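PDB 4KH3: antigen 43 from Escherichia coli, which drives self-association of bacterial cells as an autotransporter adhesin, clumping them by a Velcro-like mechanism, and is probably involved in biofilm formation. Local coordinates for residues T308-R313 and A327-S332; G118-Q123 and G137-T142; Y210-G215 and V229-G234; N201-G206 and L221-G226; Q260-A265 and T277-A282. All coordinates share one frame; numbering follows the deposited sequence.

The five contacts join parts of one elongated beta-helix. Contacts 1, 2, 3 and 4 pair successive coils in parallel, each with aliphatic groups facing inward and polar groups at a bend. The polar groups differ. Contact 2 has an Asn-Asn amide pair, contact 1 an Asn-Thr pair, contact 3 a lysine lying over a histidine ring, and contact 4 an Asn-Glu pair. Contacts 3 and 4 interleave along the chain, on strands that follow one another, with centres 17 Å apart. Contact 5 buries the least surface and departs from the pattern, because its second segment turns into a hairpin. It touches contact 1 through Leu280 and Arg313. All five are partly buried.

Contact 1. Residues T308-R313 and A327-S332; sequences TATNTR and AATTVS
Arg313 starts with CG anti to its backbone N (chi1 175°) and then bends at chi2 (72°), which carries the guanidinium across to Ser332. NH1 donates to Ser332 OG at 2.8 Å, and the hydroxyl lies at the edge of the guanidinium, close to its plane. Arg313 NE has a salt bridge with Asp315. Thr310 and Thr329 share one rotamer and lie side by side. Thr310 CG2 packs on Thr329 OG1 at 3.5 Å, while Thr310 OG1 is turned to Asp291 and Lys289. These pairs are stacked positions on adjacent coils of the parallel beta-helix found in autotransporter passenger domains. Two backbone bonds on Ala309 join the straight parts, Ala309 N to Ala327 O and Thr329 N to Ala309 O, both 2.9 Å. The chain then turns a corner at Asn311 and Thr330, both with positive phi. Thr330 OG1 sits 2.8 Å from Asn311 OD1. Asn311 ND2 reaches Asp291. Past the corner, Ser332 N bonds to Thr312 O at 2.7 Å. A water fills the bend, accepting from Thr312 N and donating to Thr329 O. Inside the coil, Ala309 CB and Ala328 CB pack 4.4 Å apart. Leu301 and Val303 cover the first, and Ile322 the second.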
# COMPACT_ATOMS: atom_id res chain seq x y z
N THR A 308 14.67 -17.30 -5.13
CA THR A 308 13.90 -18.24 -5.93
C THR A 308 12.42 -18.27 -5.54
O THR A 308 12.08 -18.16 -4.37
CB THR A 308 14.48 -19.67 -5.79
OG1 THR A 308 15.89 -19.64 -6.04
CG2 THR A 308 13.81 -20.63 -6.77
N ALA A 309 11.56 -18.41 -6.54
CA ALA A 309 10.14 -18.67 -6.31
C ALA A 309 9.70 -19.87 -7.16
O ALA A 309 10.01 -19.94 -8.35
CB ALA A 309 9.31 -17.44 -6.66
N THR A 310 8.98 -20.80 -6.54
CA THR A 310 8.44 -21.94 -7.26
C THR A 310 6.92 -21.95 -7.17
O THR A 310 6.34 -21.50 -6.19
CB THR A 310 9.00 -23.24 -6.68
OG1 THR A 310 8.69 -23.30 -5.28
CG2 THR A 310 10.51 -23.28 -6.84
N ASN A 311 6.26 -22.46 -8.21
CA ASN A 311 4.80 -22.59 -8.22
C ASN A 311 4.06 -21.27 -7.98
O ASN A 311 3.09 -21.22 -7.22
CB ASN A 311 4.36 -23.62 -7.17
CG ASN A 311 4.87 -25.00 -7.47
OD1 ASN A 311 4.77 -25.49 -8.60
ND2 ASN A 311 5.43 -25.66 -6.45
N THR A 312 4.52 -20.19 -8.61
CA THR A 312 3.85 -18.91 -8.46
C THR A 312 2.69 -18.83 -9.44
O THR A 312 2.87 -19.01 -10.64
CB THR A 312 4.79 -17.73 -8.71
OG1 THR A 312 5.92 -17.82 -7.82
CG2 THR A 312 4.07 -16.43 -8.47
N ARG A 313 1.50 -18.56 -8.91
CA ARG A 313 0.32 -18.34 -9.75
C ARG A 313 0.11 -16.83 -9.94
O ARG A 313 -0.01 -16.08 -8.97
CB ARG A 313 -0.90 -19.03 -9.13
CG ARG A 313 -2.20 -18.78 -9.85
CD ARG A 313 -2.26 -19.52 -11.17
NE ARG A 313 -3.45 -19.13 -11.92
CZ ARG A 313 -3.65 -19.40 -13.20
NH1 ARG A 313 -2.74 -20.06 -13.90
NH2 ARG A 313 -4.77 -18.99 -13.79
N ALA A 327 15.31 -16.16 -9.70
CA ALA A 327 14.79 -17.32 -10.39
C ALA A 327 13.34 -17.55 -10.03
O ALA A 327 12.94 -17.37 -8.87
CB ALA A 327 15.60 -18.54 -10.04
N ALA A 328 12.54 -17.95 -11.02
CA ALA A 328 11.18 -18.41 -10.77
C ALA A 328 10.84 -19.59 -11.67
O ALA A 328 10.89 -19.48 -12.90
CB ALA A 328 10.18 -17.28 -10.97
N THR A 329 10.46 -20.72 -11.07
CA THR A 329 10.03 -21.88 -11.88
C THR A 329 8.58 -22.30 -11.62
O THR A 329 7.98 -21.91 -10.62
CB THR A 329 10.96 -23.08 -11.71
OG1 THR A 329 11.06 -23.40 -10.32
CG2 THR A 329 12.34 -22.73 -12.24
N THR A 330 8.07 -23.12 -12.53
CA THR A 330 6.63 -23.39 -12.63
C THR A 330 5.77 -22.16 -12.39
O THR A 330 4.78 -22.21 -11.66
CB THR A 330 6.19 -24.56 -11.73
OG1 THR A 330 6.52 -24.28 -10.36
CG2 THR A 330 6.87 -25.86 -12.17
N VAL A 331 6.17 -21.04 -12.99
CA VAL A 331 5.32 -19.87 -13.02
C VAL A 331 4.05 -20.20 -13.80
O VAL A 331 4.10 -20.76 -14.89
CB VAL A 331 6.03 -18.69 -13.69
CG1 VAL A 331 5.08 -17.47 -13.80
CG2 VAL A 331 7.29 -18.34 -12.92
N SER A 332 2.90 -19.88 -13.23
CA SER A 332 1.66 -20.18 -13.91
C SER A 332 0.94 -18.88 -14.23
O SER A 332 0.27 -18.31 -13.37
CB SER A 332 0.80 -21.09 -13.04
OG SER A 332 -0.33 -21.55 -13.76
O HOH W 1 7.52 -19.54 -9.53

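Contact 2. Residues G118-Q123 and G137-T142; sequences GTIINQ and GTIVNT
Residues 118-123 and 137-142 run parallel, 3° apart end to end, joined by bonds from Ile139 N to Thr119 O, Ile121 N to Ile139 O and Asn141 N to Ile121 O. On one face Ile120 and Ile139 lie side by side, with Ile120 CG1 3.9 Å from Ile139 CB. On the inner face Ile121 makes most of the contact. Its CG1 is anti to the carbonyl carbon (chi1 -44°), which sets CD1 against Thr138 CG2 at 3.8 Å and near Val140 CG2. Its other branch, CG2, meets Thr142 CG2 at 3.7 Å. Beyond the strands a row of polar side chains, Asp103, Asn122, Asn141 and Asn169, runs from coil to coil of this beta-helix. Asn141 ND2 donates to Asn122 OD1 at 3.0 Å, almost straight, with the two amide planes only 11° apart. Asp103 accepts from Asn122 ND2 on one side, and Asn169 ND2 donates to Asn141 OD1 on the other. Both amides are thus held flat by bonds at each end. One water links Thr119 N with Thr138 OG1, and another accepts from Gln123 N and donates to Asn141 O. Thr142 OG1 bonds to Glu145 and to the backbone N of Asp124.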
# COMPACT_ATOMS: atom_id res chain seq x y z
N GLY A 118 -16.14 5.86 25.74
CA GLY A 118 -16.89 6.63 24.75
C GLY A 118 -16.41 8.05 24.43
O GLY A 118 -17.23 8.93 24.13
N THR A 119 -15.10 8.28 24.46
CA THR A 119 -14.57 9.57 24.02
C THR A 119 -14.67 9.67 22.49
O THR A 119 -14.30 8.75 21.77
CB THR A 119 -13.09 9.77 24.44
OG1 THR A 119 -12.98 9.79 25.87
CG2 THR A 119 -12.56 11.09 23.89
N ILE A 120 -15.19 10.79 22.01
CA ILE A 120 -15.15 11.06 20.58
C ILE A 120 -14.09 12.13 20.35
O ILE A 120 -14.10 13.17 21.00
CB ILE A 120 -16.51 11.51 20.03
CG1 ILE A 120 -17.54 10.40 20.18
CG2 ILE A 120 -16.41 11.88 18.56
CD1 ILE A 120 -18.76 10.63 19.35
N ILE A 121 -13.16 11.84 19.46
CA ILE A 121 -12.06 12.75 19.21
C ILE A 121 -12.26 13.41 17.86
O ILE A 121 -12.06 12.79 16.81
CB ILE A 121 -10.72 12.02 19.21
CG1 ILE A 121 -10.64 11.03 20.39
CG2 ILE A 121 -9.58 13.03 19.26
CD1 ILE A 121 -9.34 10.20 20.41
N ASN A 122 -12.66 14.68 17.88
CA ASN A 122 -12.89 15.42 16.65
C ASN A 122 -11.78 16.42 16.41
O ASN A 122 -11.05 16.77 17.33
CB ASN A 122 -14.23 16.16 16.73
CG ASN A 122 -15.41 15.21 16.79
OD1 ASN A 122 -15.46 14.24 16.05
ND2 ASN A 122 -16.35 15.48 17.68
N GLN A 123 -11.66 16.85 15.15
CA GLN A 123 -10.90 18.04 14.76
C GLN A 123 -9.71 18.38 15.66
O GLN A 123 -9.78 19.29 16.48
CB GLN A 123 -11.85 19.25 14.70
CG GLN A 123 -11.25 20.46 14.01
CD GLN A 123 -10.69 20.12 12.65
OE1 GLN A 123 -11.43 19.98 11.67
NE2 GLN A 123 -9.37 19.94 12.58
N GLY A 137 -14.54 2.12 23.72
CA GLY A 137 -15.52 2.75 22.87
C GLY A 137 -15.05 4.07 22.28
O GLY A 137 -15.86 4.95 22.04
N THR A 138 -13.75 4.21 22.05
CA THR A 138 -13.26 5.47 21.52
C THR A 138 -13.60 5.57 20.04
O THR A 138 -13.42 4.63 19.28
CB THR A 138 -11.75 5.66 21.72
OG1 THR A 138 -11.38 5.25 23.04
CG2 THR A 138 -11.38 7.14 21.53
N ILE A 139 -14.14 6.73 19.65
CA ILE A 139 -14.40 7.05 18.25
C ILE A 139 -13.37 8.09 17.83
O ILE A 139 -13.33 9.19 18.38
CB ILE A 139 -15.80 7.65 18.08
CG1 ILE A 139 -16.84 6.79 18.81
CG2 ILE A 139 -16.14 7.82 16.62
CD1 ILE A 139 -16.92 5.36 18.31
N VAL A 140 -12.52 7.73 16.88
CA VAL A 140 -11.41 8.57 16.47
C VAL A 140 -11.65 9.19 15.09
O VAL A 140 -11.60 8.48 14.07
CB VAL A 140 -10.11 7.75 16.47
CG1 VAL A 140 -8.89 8.66 16.24
CG2 VAL A 140 -9.99 6.98 17.80
N ASN A 141 -11.88 10.50 15.06
CA ASN A 141 -12.31 11.20 13.85
C ASN A 141 -11.25 12.15 13.29
O ASN A 141 -11.52 12.93 12.36
CB ASN A 141 -13.62 11.95 14.10
CG ASN A 141 -14.80 11.02 14.25
OD1 ASN A 141 -14.80 9.92 13.70
ND2 ASN A 141 -15.82 11.43 15.02
N THR A 142 -10.05 12.07 13.82
CA THR A 142 -9.05 13.06 13.51
C THR A 142 -7.68 12.49 13.79
O THR A 142 -7.56 11.47 14.48
CB THR A 142 -9.27 14.32 14.37
OG1 THR A 142 -8.49 15.41 13.86
CG2 THR A 142 -8.89 14.05 15.82
O HOH W 2 -12.67 6.48 25.26
O HOH W 3 -12.94 15.68 12.86

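Contact 3. Residues Y210-G215 and V229-G234; sequences YVHNGG and VIKEGG
Tyr210 meets Val229 first. Its ring atom CD1 lies 3.9 Å from Val229 CB, and the two side chains cross at a slant. Next, Val211 makes two backbone bonds to 229-234: its N donates to Val229 O at 2.8 Å, nearly straight, and its O accepts from Lys231 N. Its side chain faces inward, where CG2 packs on Ile230 CD1 at 3.6 Å. His212 follows, and the lysine chain passes over one face of its ring. Lys231 CD sits over the centre of the ring, 3.9 Å from the centroid and 6° off the normal, a CH-pi contact. The bends at chi3 and chi4 then turn Lys231 NZ toward a bound malonate, probably from the crystallisation liquor. The ring of His196 also meets His212. Asn213 has CG anti to its backbone N (chi1 178°), and its OD1 comes 3.4 Å from Gly233 CA. Gly214 N donates to Gly233 O at 2.9 Å, from above the carbonyl plane. Gly214 and Gly233 both have positive phi, each at the third position of a type II turn. A water donates to both Gly215 O and Gly233 O. The two turns are thus stacked bends of successive beta-helix coils. Strand 208-211 lies between strands 192-195 and 227-230 on one parallel face, and Gly215 continues the pairing with Thr235 past the bend.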
# COMPACT_ATOMS: atom_id res chain seq x y z
N TYR A 210 -0.37 0.00 10.01
CA TYR A 210 1.07 0.01 9.79
C TYR A 210 1.77 -0.54 11.03
O TYR A 210 1.72 0.04 12.11
CB TYR A 210 1.59 1.42 9.51
CG TYR A 210 0.85 2.14 8.42
CD1 TYR A 210 1.18 1.97 7.09
CD2 TYR A 210 -0.16 3.04 8.72
CE1 TYR A 210 0.52 2.65 6.09
CE2 TYR A 210 -0.83 3.73 7.72
CZ TYR A 210 -0.49 3.52 6.41
OH TYR A 210 -1.16 4.19 5.40
N VAL A 211 2.42 -1.68 10.85
CA VAL A 211 3.13 -2.32 11.93
C VAL A 211 4.60 -1.98 11.78
O VAL A 211 5.27 -2.42 10.83
CB VAL A 211 2.95 -3.83 11.88
CG1 VAL A 211 3.65 -4.47 13.06
CG2 VAL A 211 1.44 -4.16 11.85
N HIS A 212 5.09 -1.18 12.71
CA HIS A 212 6.47 -0.73 12.69
C HIS A 212 7.40 -1.72 13.37
O HIS A 212 6.96 -2.70 13.98
CB HIS A 212 6.57 0.66 13.33
CG HIS A 212 6.03 1.75 12.46
ND1 HIS A 212 6.78 2.84 12.08
CD2 HIS A 212 4.82 1.91 11.88
CE1 HIS A 212 6.05 3.63 11.31
NE2 HIS A 212 4.86 3.09 11.17
N ASN A 213 8.69 -1.47 13.21
CA ASN A 213 9.75 -2.23 13.85
C ASN A 213 9.46 -2.45 15.35
O ASN A 213 9.22 -1.49 16.09
CB ASN A 213 11.08 -1.48 13.64
CG ASN A 213 12.25 -2.15 14.32
OD1 ASN A 213 12.30 -3.38 14.43
ND2 ASN A 213 13.19 -1.35 14.78
N GLY A 214 9.46 -3.70 15.78
CA GLY A 214 9.16 -4.04 17.16
C GLY A 214 7.67 -4.14 17.47
O GLY A 214 7.28 -4.53 18.57
N GLY A 215 6.83 -3.77 16.51
CA GLY A 215 5.39 -3.86 16.72
C GLY A 215 4.85 -5.22 16.33
O GLY A 215 5.43 -5.91 15.50
N VAL A 229 0.24 -3.24 6.53
CA VAL A 229 1.63 -3.06 6.10
C VAL A 229 2.56 -3.48 7.21
O VAL A 229 2.52 -2.92 8.31
CB VAL A 229 1.93 -1.59 5.74
CG1 VAL A 229 3.40 -1.43 5.38
CG2 VAL A 229 1.05 -1.13 4.60
N ILE A 230 3.40 -4.47 6.92
CA ILE A 230 4.40 -4.91 7.89
C ILE A 230 5.77 -4.38 7.50
O ILE A 230 6.39 -4.85 6.53
CB ILE A 230 4.44 -6.43 8.01
CG1 ILE A 230 3.01 -6.99 8.10
CG2 ILE A 230 5.22 -6.83 9.24
CD1 ILE A 230 2.26 -6.51 9.31
N LYS A 231 6.24 -3.36 8.22
CA LYS A 231 7.55 -2.78 7.96
C LYS A 231 8.67 -3.71 8.44
O LYS A 231 8.41 -4.75 9.07
CB LYS A 231 7.65 -1.40 8.61
CG LYS A 231 6.73 -0.34 7.96
CD LYS A 231 7.02 1.06 8.47
CE LYS A 231 7.08 2.06 7.32
NZ LYS A 231 6.00 1.82 6.32
N GLU A 232 9.91 -3.35 8.11
CA GLU A 232 11.05 -4.12 8.59
C GLU A 232 11.06 -4.20 10.12
O GLU A 232 10.97 -3.17 10.81
CB GLU A 232 12.35 -3.52 8.08
CG GLU A 232 13.57 -3.85 8.93
CD GLU A 232 14.86 -3.33 8.32
OE1 GLU A 232 14.89 -2.17 7.84
OE2 GLU A 232 15.85 -4.08 8.32
N GLY A 233 11.16 -5.40 10.66
CA GLY A 233 11.16 -5.59 12.10
C GLY A 233 9.77 -5.68 12.70
O GLY A 233 9.61 -5.90 13.89
N GLY A 234 8.75 -5.51 11.86
CA GLY A 234 7.38 -5.70 12.30
C GLY A 234 6.92 -7.15 12.17
O GLY A 234 7.45 -7.92 11.37
O HOH W 4 7.95 -7.12 15.71

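Contact 4. Residues N201-G206 and L221-G226; sequences NTRLEG and LINRDG
Arg203 and Leu221 are bridge partners on two parallel strands, and their side chains run side by side. Three backbone bonds hold the strands: Leu221 N to Thr202 O at 2.6 Å, Leu204 N to Leu221 O at 2.7 Å, and Asn223 N to Leu204 O at 2.9 Å. The apolar pair is Leu204 CD1 with Ile222 CG1, and Leu204 also touches Ile187. On the other face Leu221 CD2 packs along the aliphatic part of Arg203, 4.1 Å from CG. These are consecutive coils of the beta-helix, in register along the strands, but their bends differ. Glu205 is the centre of an inverse gamma turn, while Asn223 to Gly226 form a type II turn with two more residues. The polar contacts gather at these bends. Glu205 CG is anti to the backbone N and the chain folds at chi2 (65°), bringing OE1 to Asn223 ND2 at 2.8 Å. The amide approaches on the syn side but tilted out of the carboxylate plane, and the two planes are 62° apart. Asn223 ND2 and Arg203 NE also share a water, and Asn223 OD1 accepts from Asn242. A second water donates to Arg224 O and, weakly, to Glu205 OE2.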
# COMPACT_ATOMS: atom_id res chain seq x y z
N ASN A 201 -6.82 -8.18 17.20
CA ASN A 201 -8.16 -8.15 16.60
C ASN A 201 -8.51 -6.81 15.95
O ASN A 201 -9.23 -6.00 16.51
CB ASN A 201 -9.25 -8.55 17.60
CG ASN A 201 -8.88 -9.79 18.39
OD1 ASN A 201 -8.45 -10.79 17.82
ND2 ASN A 201 -9.03 -9.73 19.71
N THR A 202 -7.99 -6.60 14.76
CA THR A 202 -8.19 -5.36 14.05
C THR A 202 -8.89 -5.68 12.75
O THR A 202 -8.48 -6.58 12.00
CB THR A 202 -6.84 -4.67 13.77
OG1 THR A 202 -6.12 -4.51 15.00
CG2 THR A 202 -7.05 -3.32 13.13
N ARG A 203 -9.97 -4.96 12.49
CA ARG A 203 -10.74 -5.16 11.30
C ARG A 203 -10.51 -3.97 10.37
O ARG A 203 -10.87 -2.84 10.68
CB ARG A 203 -12.21 -5.30 11.66
CG ARG A 203 -13.11 -5.68 10.51
CD ARG A 203 -14.56 -5.59 10.91
NE ARG A 203 -15.23 -6.88 11.13
CZ ARG A 203 -15.74 -7.26 12.30
NH1 ARG A 203 -15.63 -6.49 13.37
NH2 ARG A 203 -16.39 -8.42 12.40
N LEU A 204 -9.87 -4.21 9.24
CA LEU A 204 -9.61 -3.13 8.31
C LEU A 204 -10.75 -3.09 7.30
O LEU A 204 -10.74 -3.81 6.30
CB LEU A 204 -8.27 -3.31 7.61
CG LEU A 204 -7.08 -3.48 8.56
CD1 LEU A 204 -5.78 -3.66 7.78
CD2 LEU A 204 -6.99 -2.28 9.52
N GLU A 205 -11.75 -2.26 7.61
CA GLU A 205 -12.91 -2.07 6.74
C GLU A 205 -12.59 -0.95 5.75
O GLU A 205 -13.24 0.09 5.72
CB GLU A 205 -14.13 -1.73 7.60
CG GLU A 205 -15.46 -1.87 6.88
CD GLU A 205 -15.77 -3.31 6.48
OE1 GLU A 205 -15.32 -4.25 7.17
OE2 GLU A 205 -16.47 -3.51 5.47
N GLY A 206 -11.55 -1.16 4.94
CA GLY A 206 -11.06 -0.15 4.03
C GLY A 206 -9.89 0.64 4.60
O GLY A 206 -9.22 1.41 3.89
N LEU A 221 -7.90 -8.51 10.33
CA LEU A 221 -8.84 -8.94 9.33
C LEU A 221 -8.94 -7.86 8.25
O LEU A 221 -9.41 -6.74 8.50
CB LEU A 221 -10.18 -9.19 9.99
CG LEU A 221 -11.38 -9.49 9.09
CD1 LEU A 221 -11.09 -10.69 8.20
CD2 LEU A 221 -12.59 -9.72 9.98
N ILE A 222 -8.46 -8.18 7.06
CA ILE A 222 -8.35 -7.20 5.99
C ILE A 222 -9.50 -7.34 5.02
O ILE A 222 -9.47 -8.19 4.12
CB ILE A 222 -7.02 -7.35 5.20
CG1 ILE A 222 -5.83 -7.56 6.14
CG2 ILE A 222 -6.78 -6.14 4.33
CD1 ILE A 222 -4.51 -7.74 5.40
N ASN A 223 -10.53 -6.52 5.19
CA ASN A 223 -11.63 -6.56 4.26
C ASN A 223 -11.33 -5.69 3.04
O ASN A 223 -10.22 -5.17 2.90
CB ASN A 223 -12.93 -6.16 4.93
CG ASN A 223 -13.40 -7.19 5.93
OD1 ASN A 223 -13.22 -8.38 5.72
ND2 ASN A 223 -13.99 -6.74 7.03
N ARG A 224 -12.31 -5.54 2.16
CA ARG A 224 -12.14 -4.81 0.91
C ARG A 224 -11.45 -3.44 1.06
O ARG A 224 -11.84 -2.61 1.91
CB ARG A 224 -13.48 -4.66 0.19
CG ARG A 224 -13.32 -4.12 -1.22
CD ARG A 224 -14.55 -3.35 -1.67
NE ARG A 224 -15.45 -4.16 -2.48
CZ ARG A 224 -15.44 -4.19 -3.81
NH1 ARG A 224 -14.57 -3.45 -4.48
NH2 ARG A 224 -16.31 -4.96 -4.45
N ASP A 225 -10.44 -3.22 0.24
CA ASP A 225 -9.65 -1.98 0.24
C ASP A 225 -8.81 -1.77 1.49
O ASP A 225 -8.12 -0.76 1.61
CB ASP A 225 -10.53 -0.75 -0.02
CG ASP A 225 -11.17 -0.79 -1.39
OD1 ASP A 225 -10.49 -1.21 -2.34
OD2 ASP A 225 -12.35 -0.41 -1.50
N GLY A 226 -8.89 -2.72 2.43
CA GLY A 226 -8.03 -2.70 3.60
C GLY A 226 -6.57 -2.91 3.22
O GLY A 226 -6.25 -3.53 2.20
O HOH W 5 -15.81 -8.22 8.92
O HOH W 6 -14.15 -2.60 3.57

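Contact 5. Residues Q260-A265 and T277-A282; sequences QNTGGA and TNRLGA
Gln260 and Asn278 form the tight part of this contact. Gln260 N donates to Thr277 O at 2.8 Å in a nearly straight bond, and Asn278 CA comes within 3.2 Å of Gln260 O. The two side chains lie side by side, CB to CB 4.0 Å apart, with amide planes turned 64° from each other. A water joins Gln260 OE1 to Asn278 ND2 instead of a direct bond, and ND2 also donates to Asn292 O. A second water bridges Gln260 O and Arg279 N, which are 3.7 Å apart. Gln260 NE2 goes to Val294 O. The loose side is Thr262 with Arg279, which cross at about a right angle. Thr262 OG1 touches Arg279 CD at 3.6 Å, and its CG2 lies obliquely to the guanidinium. The charged end passes on to Asp315 and Glu296, where it has salt bridges. Asn278 OD1 accepts from Leu280 N, an Asx turn at the start of the type I turn that ends at Gly281. That turn closes a hairpin of strand 273-278 with strand 281-286. Strand 273-278 also pairs in parallel with strand 254-260, and strand 294-295 is packed against the turn.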
# COMPACT_ATOMS: atom_id res chain seq x y z
N GLN A 260 -5.02 -16.31 3.19
CA GLN A 260 -5.24 -15.48 2.02
C GLN A 260 -6.41 -16.06 1.23
O GLN A 260 -6.26 -17.07 0.54
CB GLN A 260 -3.97 -15.44 1.16
CG GLN A 260 -4.14 -14.77 -0.19
CD GLN A 260 -2.84 -14.72 -0.96
OE1 GLN A 260 -1.77 -14.61 -0.37
NE2 GLN A 260 -2.92 -14.83 -2.28
N ASN A 261 -7.58 -15.43 1.35
CA ASN A 261 -8.76 -15.86 0.62
C ASN A 261 -8.71 -15.40 -0.81
O ASN A 261 -7.88 -14.55 -1.17
CB ASN A 261 -10.04 -15.37 1.30
CG ASN A 261 -10.27 -16.03 2.64
OD1 ASN A 261 -9.96 -17.21 2.82
ND2 ASN A 261 -10.78 -15.27 3.59
N THR A 262 -9.60 -15.96 -1.63
CA THR A 262 -9.64 -15.66 -3.05
C THR A 262 -9.79 -14.18 -3.30
O THR A 262 -10.64 -13.52 -2.71
CB THR A 262 -10.80 -16.40 -3.76
OG1 THR A 262 -10.73 -17.79 -3.44
CG2 THR A 262 -10.71 -16.24 -5.28
N GLY A 263 -8.95 -13.65 -4.18
CA GLY A 263 -8.98 -12.24 -4.49
C GLY A 263 -8.19 -11.40 -3.51
O GLY A 263 -8.10 -10.18 -3.66
N GLY A 264 -7.62 -12.04 -2.49
CA GLY A 264 -6.79 -11.34 -1.53
C GLY A 264 -5.45 -10.99 -2.15
O GLY A 264 -4.84 -11.82 -2.81
N ALA A 265 -5.00 -9.76 -1.93
CA ALA A 265 -3.73 -9.31 -2.49
C ALA A 265 -2.58 -9.45 -1.51
O ALA A 265 -2.65 -8.97 -0.37
CB ALA A 265 -3.84 -7.87 -2.94
N THR A 277 -1.81 -20.01 4.17
CA THR A 277 -2.54 -20.76 3.15
C THR A 277 -3.25 -19.81 2.22
O THR A 277 -3.75 -18.77 2.63
CB THR A 277 -3.60 -21.69 3.77
OG1 THR A 277 -4.36 -20.95 4.74
CG2 THR A 277 -2.93 -22.87 4.44
N ASN A 278 -3.30 -20.16 0.95
CA ASN A 278 -4.14 -19.42 0.03
C ASN A 278 -5.12 -20.41 -0.58
O ASN A 278 -5.24 -21.54 -0.09
CB ASN A 278 -3.32 -18.68 -1.03
CG ASN A 278 -2.31 -19.58 -1.72
OD1 ASN A 278 -2.62 -20.72 -2.09
ND2 ASN A 278 -1.10 -19.07 -1.91
N ARG A 279 -5.78 -20.00 -1.65
CA ARG A 279 -6.80 -20.84 -2.26
C ARG A 279 -6.19 -22.06 -2.96
O ARG A 279 -6.91 -22.91 -3.47
CB ARG A 279 -7.66 -20.03 -3.23
CG ARG A 279 -6.92 -19.43 -4.41
CD ARG A 279 -7.92 -18.90 -5.42
NE ARG A 279 -7.35 -18.00 -6.42
CZ ARG A 279 -6.77 -18.40 -7.55
NH1 ARG A 279 -6.67 -19.70 -7.82
NH2 ARG A 279 -6.29 -17.51 -8.40
N LEU A 280 -4.86 -22.14 -2.98
CA LEU A 280 -4.19 -23.27 -3.60
C LEU A 280 -3.45 -24.11 -2.57
O LEU A 280 -2.79 -25.08 -2.92
CB LEU A 280 -3.21 -22.80 -4.68
CG LEU A 280 -3.86 -22.21 -5.93
CD1 LEU A 280 -2.84 -22.07 -7.06
CD2 LEU A 280 -5.04 -23.08 -6.37
N GLY A 281 -3.56 -23.74 -1.30
CA GLY A 281 -2.95 -24.52 -0.23
C GLY A 281 -1.87 -23.75 0.49
O GLY A 281 -1.82 -22.52 0.44
N ALA A 282 -1.00 -24.47 1.18
CA ALA A 282 0.10 -23.86 1.91
C ALA A 282 1.01 -23.11 0.95
O ALA A 282 1.15 -23.50 -0.21
CB ALA A 282 0.90 -24.91 2.67
O HOH W 7 -6.14 -17.22 -2.14
O HOH W 8 0.12 -16.50 -1.46